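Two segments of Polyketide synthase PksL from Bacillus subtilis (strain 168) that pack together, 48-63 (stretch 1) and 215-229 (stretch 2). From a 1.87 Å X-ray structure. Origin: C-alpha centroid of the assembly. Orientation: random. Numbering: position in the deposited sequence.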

ATOM      1  N   SER A  48      -9.484  -0.584  17.186  1.00 16.40           N
ATOM      2  CA  SER A  48      -8.894   0.647  16.738  1.00 19.57           C
ATOM      3  C   SER A  48      -7.539   0.399  16.053  1.00 17.71           C
ATOM      4  O   SER A  48      -6.856  -0.474  16.494  1.00 18.30           O
ATOM      5  CB  SER A  48      -8.615   1.501  17.988  1.00 22.76           C
ATOM      6  OG  SER A  48      -7.944   2.670  17.619  1.00 28.24           O
ATOM      7  N   CYS A  49      -7.174   1.135  15.006  1.00 17.82           N
ATOM      8  CA  CYS A  49      -5.872   0.944  14.311  1.00 19.13           C
ATOM      9  C   CYS A  49      -4.701   1.024  15.272  1.00 17.13           C
ATOM     10  O   CYS A  49      -3.712   0.337  15.139  1.00 16.87           O
ATOM     11  CB  CYS A  49      -5.717   1.941  13.139  1.00 19.76           C
ATOM     12  SG  CYS A  49      -5.385   3.639  13.581  1.00 22.41           S
ATOM     13  N   SER A  50      -4.843   1.813  16.321  1.00 18.86           N
ATOM     14  CA  SER A  50      -3.715   1.984  17.249  1.00 20.62           C
ATOM     15  C   SER A  50      -3.493   0.730  18.164  1.00 22.75           C
ATOM     16  O   SER A  50      -2.405   0.525  18.726  1.00 24.92           O
ATOM     17  CB  SER A  50      -3.892   3.276  18.014  1.00 24.28           C
ATOM     18  OG  SER A  50      -4.927   3.080  18.956  1.00 25.30           O
ATOM     19  N   GLU A  51      -4.469  -0.157  18.220  1.00 20.39           N
ATOM     20  CA  GLU A  51      -4.344  -1.406  19.001  1.00 22.31           C
ATOM     21  C   GLU A  51      -3.548  -2.506  18.358  1.00 22.63           C
ATOM     22  O   GLU A  51      -3.258  -3.492  18.998  1.00 20.58           O
ATOM     23  CB  GLU A  51      -5.724  -2.012  19.229  1.00 25.78           C
ATOM     24  CG  GLU A  51      -6.678  -1.119  19.987  1.00 32.54           C
ATOM     25  CD  GLU A  51      -7.988  -1.830  20.177  1.00 31.19           C
ATOM     26  OE1 GLU A  51      -7.949  -2.977  20.669  1.00 31.41           O
ATOM     27  OE2 GLU A  51      -9.029  -1.262  19.810  1.00 30.87           O
ATOM     28  N   LEU A  52      -3.258  -2.374  17.065  1.00 20.90           N
ATOM     29  CA  LEU A  52      -2.886  -3.487  16.249  1.00 20.64           C
ATOM     30  C   LEU A  52      -1.492  -3.197  15.668  1.00 21.97           C
ATOM     31  O   LEU A  52      -1.001  -2.015  15.690  1.00 24.92           O
ATOM     32  CB  LEU A  52      -3.890  -3.627  15.124  1.00 23.54           C
ATOM     33  CG  LEU A  52      -5.345  -3.652  15.543  1.00 26.15           C
ATOM     34  CD1 LEU A  52      -6.295  -3.689  14.344  1.00 26.87           C
ATOM     35  CD2 LEU A  52      -5.541  -4.852  16.437  1.00 27.93           C
ATOM     36  N   GLN A  53      -0.790  -4.270  15.336  1.00 17.44           N
ATOM     37  CA  GLN A  53       0.360  -4.205  14.446  1.00 17.03           C
ATOM     38  C   GLN A  53       0.200  -5.328  13.440  1.00 19.10           C
ATOM     39  O   GLN A  53       0.111  -6.471  13.841  1.00 17.63           O
ATOM     40  CB  GLN A  53       1.703  -4.424  15.177  1.00 19.00           C
ATOM     41  CG  GLN A  53       2.863  -4.409  14.196  1.00 21.71           C
ATOM     42  CD  GLN A  53       4.183  -4.873  14.848  1.00 27.88           C
ATOM     43  OE1 GLN A  53       4.180  -5.476  15.906  1.00 31.13           O
ATOM     44  NE2 GLN A  53       5.284  -4.653  14.163  1.00 32.07           N
ATOM     45  N   LEU A  54       0.229  -4.985  12.161  1.00 16.34           N
ATOM     46  CA  LEU A  54       0.169  -5.933  11.061  1.00 16.31           C
ATOM     47  C   LEU A  54       1.631  -6.392  10.867  1.00 16.47           C
ATOM     48  O   LEU A  54       2.554  -5.567  10.886  1.00 15.94           O
ATOM     49  CB  LEU A  54      -0.305  -5.214   9.816  1.00 14.34           C
ATOM     50  CG  LEU A  54      -0.485  -6.139   8.556  1.00 14.75           C
ATOM     51  CD1 LEU A  54      -1.538  -7.221   8.697  1.00 15.41           C
ATOM     52  CD2 LEU A  54      -0.862  -5.210   7.398  1.00 15.93           C
ATOM     53  N   ARG A  55       1.808  -7.695  10.794  1.00 16.01           N
ATOM     54  CA  ARG A  55       3.147  -8.233  10.570  1.00 17.08           C
ATOM     55  C   ARG A  55       3.250  -9.318   9.543  1.00 14.43           C
ATOM     56  O   ARG A  55       2.342 -10.107   9.404  1.00 18.22           O
ATOM     57  CB  ARG A  55       3.748  -8.799  11.885  1.00 21.65           C
ATOM     58  CG  ARG A  55       3.929  -7.819  13.032  1.00 23.13           C
ATOM     59  CD  ARG A  55       4.474  -8.547  14.253  1.00 30.95           C
ATOM     60  NE  ARG A  55       5.927  -8.673  14.224  1.00 36.94           N
ATOM     61  CZ  ARG A  55       6.651  -9.190  15.219  1.00 47.58           C
ATOM     62  NH1 ARG A  55       6.055  -9.649  16.332  1.00 52.40           N
ATOM     63  NH2 ARG A  55       7.981  -9.227  15.117  1.00 45.73           N
ATOM     64  N   ASN A  56       4.395  -9.351   8.860  1.00 15.93           N
ATOM     65  CA  ASN A  56       4.827 -10.433   7.977  1.00 18.26           C
ATOM     66  C   ASN A  56       3.771 -10.755   6.952  1.00 16.70           C
ATOM     67  O   ASN A  56       3.304 -11.868   6.908  1.00 16.98           O
ATOM     68  CB  ASN A  56       5.155 -11.680   8.830  1.00 21.23           C
ATOM     69  CG  ASN A  56       6.318 -11.402   9.791  1.00 27.45           C
ATOM     70  OD1 ASN A  56       7.126 -10.421   9.617  1.00 27.02           O
ATOM     71  ND2 ASN A  56       6.357 -12.159  10.846  1.00 27.79           N
ATOM     72  N   LEU A  57       3.289  -9.720   6.259  1.00 15.56           N
ATOM     73  CA  LEU A  57       2.378  -9.907   5.135  1.00 14.55           C
ATOM     74  C   LEU A  57       3.118 -10.379   3.938  1.00 12.95           C
ATOM     75  O   LEU A  57       4.102  -9.771   3.533  1.00 17.48           O
ATOM     76  CB  LEU A  57       1.641  -8.554   4.778  1.00 13.60           C
ATOM     77  CG  LEU A  57       0.484  -8.740   3.841  1.00 11.32           C
ATOM     78  CD1 LEU A  57      -0.815  -7.913   4.060  1.00 10.95           C
ATOM     79  CD2 LEU A  57       0.996  -8.470   2.381  1.00 13.18           C
ATOM     80  N   SER A  58       2.674 -11.485   3.347  1.00 16.89           N
ATOM     81  CA  SER A  58       3.209 -11.981   2.115  1.00 16.68           C
ATOM     82  C   SER A  58       2.181 -12.029   1.035  1.00 14.65           C
ATOM     83  O   SER A  58       1.136 -12.523   1.269  1.00 13.13           O
ATOM     84  CB  SER A  58       3.676 -13.438   2.303  1.00 17.94           C
ATOM     85  OG  SER A  58       4.820 -13.382   3.001  1.00 22.75           O
ATOM     86  N   ILE A  59       2.570 -11.550  -0.127  1.00 16.56           N
ATOM     87  CA  ILE A  59       1.823 -11.662  -1.392  1.00 16.23           C
ATOM     88  C   ILE A  59       2.366 -12.793  -2.224  1.00 16.71           C
ATOM     89  O   ILE A  59       3.535 -12.801  -2.570  1.00 19.96           O
ATOM     90  CB  ILE A  59       1.754 -10.338  -2.108  1.00 14.71           C
ATOM     91  CG1 ILE A  59       1.110  -9.294  -1.164  1.00 13.76           C
ATOM     92  CG2 ILE A  59       0.994 -10.406  -3.445  1.00 15.12           C
ATOM     93  CD1 ILE A  59       1.135  -7.923  -1.826  1.00 13.93           C
ATOM     94  N   TYR A  60       1.486 -13.729  -2.528  1.00 19.37           N
ATOM     95  CA  TYR A  60       1.800 -14.976  -3.281  1.00 19.99           C
ATOM     96  C   TYR A  60       1.620 -14.753  -4.765  1.00 22.90           C
ATOM     97  O   TYR A  60       2.395 -15.256  -5.539  1.00 23.25           O
ATOM     98  CB  TYR A  60       0.988 -16.161  -2.768  1.00 19.38           C
ATOM     99  CG  TYR A  60       1.488 -16.495  -1.434  1.00 22.14           C
ATOM    100  CD1 TYR A  60       2.574 -17.361  -1.304  1.00 21.67           C
ATOM    101  CD2 TYR A  60       1.049 -15.805  -0.321  1.00 18.76           C
ATOM    102  CE1 TYR A  60       3.130 -17.577  -0.090  1.00 20.09           C
ATOM    103  CE2 TYR A  60       1.568 -16.052   0.889  1.00 19.93           C
ATOM    104  CZ  TYR A  60       2.641 -16.907   0.991  1.00 20.61           C
ATOM    105  OH  TYR A  60       3.184 -17.079   2.215  1.00 17.02           O
ATOM    106  N   GLN A  61       0.636 -13.932  -5.156  1.00 22.33           N
ATOM    107  CA  GLN A  61       0.405 -13.604  -6.519  1.00 21.40           C
ATOM    108  C   GLN A  61      -0.457 -12.355  -6.625  1.00 19.08           C
ATOM    109  O   GLN A  61      -1.186 -12.093  -5.739  1.00 16.60           O
ATOM    110  CB  GLN A  61      -0.274 -14.769  -7.292  1.00 21.43           C
ATOM    111  CG  GLN A  61      -1.637 -15.178  -6.818  1.00 22.71           C
ATOM    112  CD  GLN A  61      -2.023 -16.581  -7.248  1.00 26.48           C
ATOM    113  OE1 GLN A  61      -2.229 -16.844  -8.431  1.00 25.15           O
ATOM    114  NE2 GLN A  61      -2.168 -17.474  -6.300  1.00 30.73           N
ATOM    115  N   PRO A  62      -0.395 -11.646  -7.766  1.00 20.47           N
ATOM    116  CA  PRO A  62      -1.261 -10.479  -7.989  1.00 16.89           C
ATOM    117  C   PRO A  62      -2.708 -10.833  -8.141  1.00 17.81           C
ATOM    118  O   PRO A  62      -3.056 -11.906  -8.684  1.00 19.65           O
ATOM    119  CB  PRO A  62      -0.662  -9.809  -9.227  1.00 19.16           C
ATOM    120  CG  PRO A  62       0.711 -10.367  -9.339  1.00 20.53           C
ATOM    121  CD  PRO A  62       0.612 -11.761  -8.841  1.00 20.69           C
ATOM    122  N   LEU A  63      -3.558  -9.955  -7.610  1.00 16.50           N
ATOM    123  CA  LEU A  63      -4.986 -10.135  -7.672  1.00 15.50           C
ATOM    124  C   LEU A  63      -5.439  -9.358  -8.906  1.00 16.97           C
ATOM    125  O   LEU A  63      -5.452  -8.135  -8.920  1.00 12.45           O
ATOM    126  CB  LEU A  63      -5.644  -9.622  -6.420  1.00 16.44           C
ATOM    127  CG  LEU A  63      -7.112 -10.083  -6.339  1.00 17.24           C
ATOM    128  CD1 LEU A  63      -7.466 -10.324  -4.936  1.00 18.06           C
ATOM    129  CD2 LEU A  63      -8.063  -9.163  -7.100  1.00 17.49           C
TER
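Stretch 2 215-229: YLPLFYESFSASALL

Stretch 2 lies alongside stretch 1 as an antiparallel β partner, joined to it chiefly by backbone hydrogen bonds and by apolar contacts along its length; together the two bury 926 Å². Strand 53-59 of stretch 1 pairs through its N-terminal part with strand 222-225, whose axis approaches to 4.6 Å with 168° between N-to-C directions, and through its C-terminal part with strand 215-220, at 4.7 Å and a signed crossing angle of -165°. Between these two strands stretch 2 turns a corner at Glu-221 (phi/psi -68/-49). Opposite this corner Asn-56 departs from extended geometry (53/51), yet the pairing keeps its register across it: Leu-54 pairs with Phe-223 on one side and Leu-57 with Tyr-220 on the other. The CA atoms of Asn-56 and Glu-221 are 4.7 Å apart, and Asn-56 N donates to Glu-221 O at 2.9 Å.

On the C-terminal side of the corner in stretch 2, Leu-54 and Phe-223 form a hydrogen-bonded pair, with Leu-54 N to Phe-223 O and Phe-223 N to Leu-54 O both 2.9 Å. Their side chains share one face of the sheet, Leu-54 CB to Phe-223 CB 4.0 Å, although the Phe-223 ring leads away from stretch 1. Arg-55 faces Ser-222 across a non-hydrogen-bonded pair, CA to CA 4.3 Å.

On the other side, Leu-57 pairs with Tyr-220: Tyr-220 N donates to Leu-57 O at 3.0 Å, while the return bond from Leu-57 N to Tyr-220 O, also 3.0 Å, is weak, with an angle at hydrogen of only 133°. Leu-57 CD2 sits over one face of the Tyr-220 ring, 4.0 Å from the ring centroid, in a CH-pi contact. Ser-58 and Phe-219 point to the opposite face, where Ser-58 OG meets the ring edge at Phe-219 CD1, 3.6 Å away. Ile-59 N closes the ladder with a nearly straight bond to Leu-218 O, 2.9 Å and 174°; its side chain reaches Pro-217, Ile-59 CD1 to Pro-217 CB 3.8 Å. Beyond it the stretches diverge, and Pro-62 CG meets Leu-216 CD1 at 4.2 Å.

At the other end, the 3-10 segment 49-51 replaces the strand. Ser-50 CA lies 3.2 Å from Ala-225 O in a CA-H...O contact, and Cys-49 SG packs 3.9 Å from Leu-228 CD2. Cys-49 O and Ala-225 O, both acceptors, stand 3.2 Å apart without a direct bond; water 1 links the stretches here, accepting from Ala-225 N at 2.8 Å and lying 2.7 Å from Cys-49 O and 2.5 Å from Leu-52 O.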

ATOM      1  N   TYR A 215       8.879  -3.748 -10.257  1.00 24.07           N
ATOM      2  CA  TYR A 215       8.984  -4.528  -9.039  1.00 24.79           C
ATOM      3  C   TYR A 215       7.617  -4.444  -8.316  1.00 25.20           C
ATOM      4  O   TYR A 215       7.244  -3.351  -7.931  1.00 20.49           O
ATOM      5  CB  TYR A 215      10.032  -3.959  -8.077  1.00 27.21           C
ATOM      6  CG  TYR A 215      11.428  -3.933  -8.613  1.00 29.29           C
ATOM      7  CD1 TYR A 215      12.378  -4.868  -8.178  1.00 30.81           C
ATOM      8  CD2 TYR A 215      11.804  -2.976  -9.555  1.00 32.81           C
ATOM      9  CE1 TYR A 215      13.676  -4.871  -8.686  1.00 30.08           C
ATOM     10  CE2 TYR A 215      13.085  -2.966 -10.068  1.00 33.13           C
ATOM     11  CZ  TYR A 215      14.016  -3.917  -9.627  1.00 35.93           C
ATOM     12  OH  TYR A 215      15.309  -3.901 -10.126  1.00 42.36           O
ATOM     13  N   LEU A 216       6.960  -5.576  -8.100  1.00 27.18           N
ATOM     14  CA  LEU A 216       5.628  -5.617  -7.435  1.00 24.64           C
ATOM     15  C   LEU A 216       5.780  -5.998  -5.979  1.00 24.33           C
ATOM     16  O   LEU A 216       6.783  -6.646  -5.591  1.00 20.41           O
ATOM     17  CB  LEU A 216       4.746  -6.622  -8.131  1.00 26.18           C
ATOM     18  CG  LEU A 216       4.364  -6.191  -9.561  1.00 29.56           C
ATOM     19  CD1 LEU A 216       3.453  -7.258 -10.146  1.00 30.10           C
ATOM     20  CD2 LEU A 216       3.729  -4.805  -9.673  1.00 29.79           C
ATOM     21  N   PRO A 217       4.810  -5.601  -5.151  1.00 23.34           N
ATOM     22  CA  PRO A 217       4.895  -5.998  -3.765  1.00 18.37           C
ATOM     23  C   PRO A 217       4.944  -7.508  -3.527  1.00 18.99           C
ATOM     24  O   PRO A 217       4.316  -8.317  -4.244  1.00 14.40           O
ATOM     25  CB  PRO A 217       3.617  -5.387  -3.156  1.00 20.61           C
ATOM     26  CG  PRO A 217       3.460  -4.090  -3.904  1.00 21.70           C
ATOM     27  CD  PRO A 217       3.770  -4.543  -5.338  1.00 23.37           C
ATOM     28  N   LEU A 218       5.764  -7.843  -2.542  1.00 17.65           N
ATOM     29  CA  LEU A 218       6.035  -9.204  -2.126  1.00 16.90           C
ATOM     30  C   LEU A 218       5.792  -9.385  -0.615  1.00 16.14           C
ATOM     31  O   LEU A 218       5.179 -10.327  -0.234  1.00 16.54           O
ATOM     32  CB  LEU A 218       7.483  -9.556  -2.406  1.00 19.41           C
ATOM     33  CG  LEU A 218       7.860 -10.975  -1.874  1.00 17.87           C
ATOM     34  CD1 LEU A 218       7.142 -12.115  -2.597  1.00 19.95           C
ATOM     35  CD2 LEU A 218       9.377 -11.252  -1.818  1.00 19.49           C
ATOM     36  N   PHE A 219       6.344  -8.514   0.184  1.00 15.46           N
ATOM     37  CA  PHE A 219       6.399  -8.642   1.656  1.00 16.05           C
ATOM     38  C   PHE A 219       6.486  -7.316   2.427  1.00 15.81           C
ATOM     39  O   PHE A 219       7.270  -6.421   2.065  1.00 19.43           O
ATOM     40  CB  PHE A 219       7.626  -9.519   2.037  1.00 18.12           C
ATOM     41  CG  PHE A 219       7.772  -9.823   3.511  1.00 18.89           C
ATOM     42  CD1 PHE A 219       7.165 -10.912   4.087  1.00 20.43           C
ATOM     43  CD2 PHE A 219       8.686  -9.111   4.268  1.00 20.74           C
ATOM     44  CE1 PHE A 219       7.363 -11.215   5.439  1.00 21.93           C
ATOM     45  CE2 PHE A 219       8.895  -9.402   5.603  1.00 21.71           C
ATOM     46  CZ  PHE A 219       8.204 -10.423   6.219  1.00 19.73           C
ATOM     47  N   TYR A 220       5.741  -7.247   3.568  1.00 19.26           N
ATOM     48  CA  TYR A 220       5.761  -6.164   4.507  1.00 19.27           C
ATOM     49  C   TYR A 220       6.189  -6.766   5.808  1.00 18.18           C
ATOM     50  O   TYR A 220       5.504  -7.625   6.290  1.00 18.47           O
ATOM     51  CB  TYR A 220       4.361  -5.444   4.763  1.00 21.25           C
ATOM     52  CG  TYR A 220       3.551  -5.110   3.541  1.00 19.38           C
ATOM     53  CD1 TYR A 220       4.191  -4.924   2.334  1.00 19.83           C
ATOM     54  CD2 TYR A 220       2.108  -5.018   3.571  1.00 19.13           C
ATOM     55  CE1 TYR A 220       3.503  -4.684   1.161  1.00 20.38           C
ATOM     56  CE2 TYR A 220       1.411  -4.809   2.362  1.00 17.15           C
ATOM     57  CZ  TYR A 220       2.121  -4.631   1.175  1.00 16.39           C
ATOM     58  OH  TYR A 220       1.601  -4.402  -0.107  1.00 17.54           O
ATOM     59  N   GLU A 221       7.254  -6.261   6.433  1.00 16.48           N
ATOM     60  CA  GLU A 221       7.669  -6.748   7.748  1.00 18.18           C
ATOM     61  C   GLU A 221       6.627  -6.359   8.829  1.00 16.58           C
ATOM     62  O   GLU A 221       6.104  -7.183   9.628  1.00 14.30           O
ATOM     63  CB  GLU A 221       9.061  -6.197   8.117  1.00 21.95           C
ATOM     64  CG  GLU A 221       9.454  -6.661   9.505  1.00 26.43           C
ATOM     65  CD  GLU A 221      10.909  -6.426   9.813  1.00 30.12           C
ATOM     66  OE1 GLU A 221      11.755  -6.694   8.945  1.00 35.07           O
ATOM     67  OE2 GLU A 221      11.179  -5.955  10.932  1.00 33.79           O
ATOM     68  N   SER A 222       6.263  -5.084   8.793  1.00 18.23           N
ATOM     69  CA  SER A 222       5.265  -4.536   9.721  1.00 16.35           C
ATOM     70  C   SER A 222       4.634  -3.239   9.251  1.00 16.20           C
ATOM     71  O   SER A 222       5.209  -2.456   8.486  1.00 16.39           O
ATOM     72  CB  SER A 222       5.864  -4.228  11.110  1.00 17.05           C
ATOM     73  OG  SER A 222       6.951  -3.435  11.003  1.00 21.27           O
ATOM     74  N   PHE A 223       3.452  -3.045   9.788  1.00 16.28           N
ATOM     75  CA  PHE A 223       2.720  -1.833   9.667  1.00 15.69           C
ATOM     76  C   PHE A 223       2.122  -1.547  10.993  1.00 14.07           C
ATOM     77  O   PHE A 223       1.502  -2.398  11.616  1.00 14.03           O
ATOM     78  CB  PHE A 223       1.582  -1.906   8.601  1.00 15.38           C
ATOM     79  CG  PHE A 223       0.925  -0.607   8.410  1.00 13.42           C
ATOM     80  CD1 PHE A 223       1.512   0.345   7.652  1.00 13.50           C
ATOM     81  CD2 PHE A 223      -0.224  -0.332   9.002  1.00 13.13           C
ATOM     82  CE1 PHE A 223       0.899   1.581   7.417  1.00 14.48           C
ATOM     83  CE2 PHE A 223      -0.872   0.869   8.806  1.00 14.21           C
ATOM     84  CZ  PHE A 223      -0.288   1.837   8.027  1.00 13.08           C
ATOM     85  N   SER A 224       2.251  -0.299  11.384  1.00 15.44           N
ATOM     86  CA  SER A 224       1.796   0.190  12.663  1.00 17.09           C
ATOM     87  C   SER A 224       1.305   1.603  12.410  1.00 15.83           C
ATOM     88  O   SER A 224       1.994   2.328  11.694  1.00 15.29           O
ATOM     89  CB  SER A 224       3.006   0.256  13.632  1.00 17.88           C
ATOM     90  OG  SER A 224       2.429   0.625  14.853  1.00 27.23           O
ATOM     91  N   ALA A 225       0.230   1.995  13.053  1.00 15.36           N
ATOM     92  CA  ALA A 225      -0.411   3.293  12.856  1.00 18.72           C
ATOM     93  C   ALA A 225      -1.168   3.751  14.136  1.00 17.60           C
ATOM     94  O   ALA A 225      -1.873   2.961  14.784  1.00 18.61           O
ATOM     95  CB  ALA A 225      -1.378   3.219  11.668  1.00 17.18           C
ATOM     96  N   SER A 226      -0.894   4.991  14.522  1.00 18.70           N
ATOM     97  CA  SER A 226      -1.569   5.692  15.633  1.00 20.81           C
ATOM     98  C   SER A 226      -2.762   6.534  15.126  1.00 18.88           C
ATOM     99  O   SER A 226      -3.524   7.036  15.905  1.00 20.12           O
ATOM    100  CB  SER A 226      -0.560   6.617  16.378  1.00 21.32           C
ATOM    101  OG  SER A 226      -0.039   7.674  15.556  1.00 21.04           O
ATOM    102  N   ALA A 227      -2.900   6.727  13.813  1.00 19.65           N
ATOM    103  CA  ALA A 227      -4.011   7.511  13.262  1.00 18.00           C
ATOM    104  C   ALA A 227      -4.240   7.082  11.792  1.00 17.25           C
ATOM    105  O   ALA A 227      -3.405   6.463  11.132  1.00 16.55           O
ATOM    106  CB  ALA A 227      -3.755   9.011  13.353  1.00 20.16           C
ATOM    107  N   LEU A 228      -5.440   7.326  11.331  1.00 17.80           N
ATOM    108  CA  LEU A 228      -5.808   6.998   9.962  1.00 16.27           C
ATOM    109  C   LEU A 228      -5.090   7.850   8.942  1.00 16.10           C
ATOM    110  O   LEU A 228      -4.709   9.021   9.203  1.00 14.16           O
ATOM    111  CB  LEU A 228      -7.315   7.222   9.833  1.00 16.71           C
ATOM    112  CG  LEU A 228      -8.267   6.453  10.736  1.00 17.40           C
ATOM    113  CD1 LEU A 228      -9.721   6.474  10.159  1.00 17.51           C
ATOM    114  CD2 LEU A 228      -7.893   4.973  10.933  1.00 15.97           C
ATOM    115  N   LEU A 229      -4.922   7.327   7.728  1.00 13.41           N
ATOM    116  CA  LEU A 229      -4.435   8.109   6.622  1.00 15.82           C
ATOM    117  C   LEU A 229      -5.476   8.130   5.532  1.00 17.61           C
ATOM    118  O   LEU A 229      -5.601   7.179   4.811  1.00 15.18           O
ATOM    119  CB  LEU A 229      -3.143   7.506   6.065  1.00 16.65           C
ATOM    120  CG  LEU A 229      -2.063   7.434   7.110  1.00 17.56           C
ATOM    121  CD1 LEU A 229      -0.958   6.444   6.660  1.00 15.71           C
ATOM    122  CD2 LEU A 229      -1.487   8.788   7.291  1.00 18.30           C
TER
HETATM  123  O   HOH W   1      -1.310  -0.151  13.995  1.00 25.41           O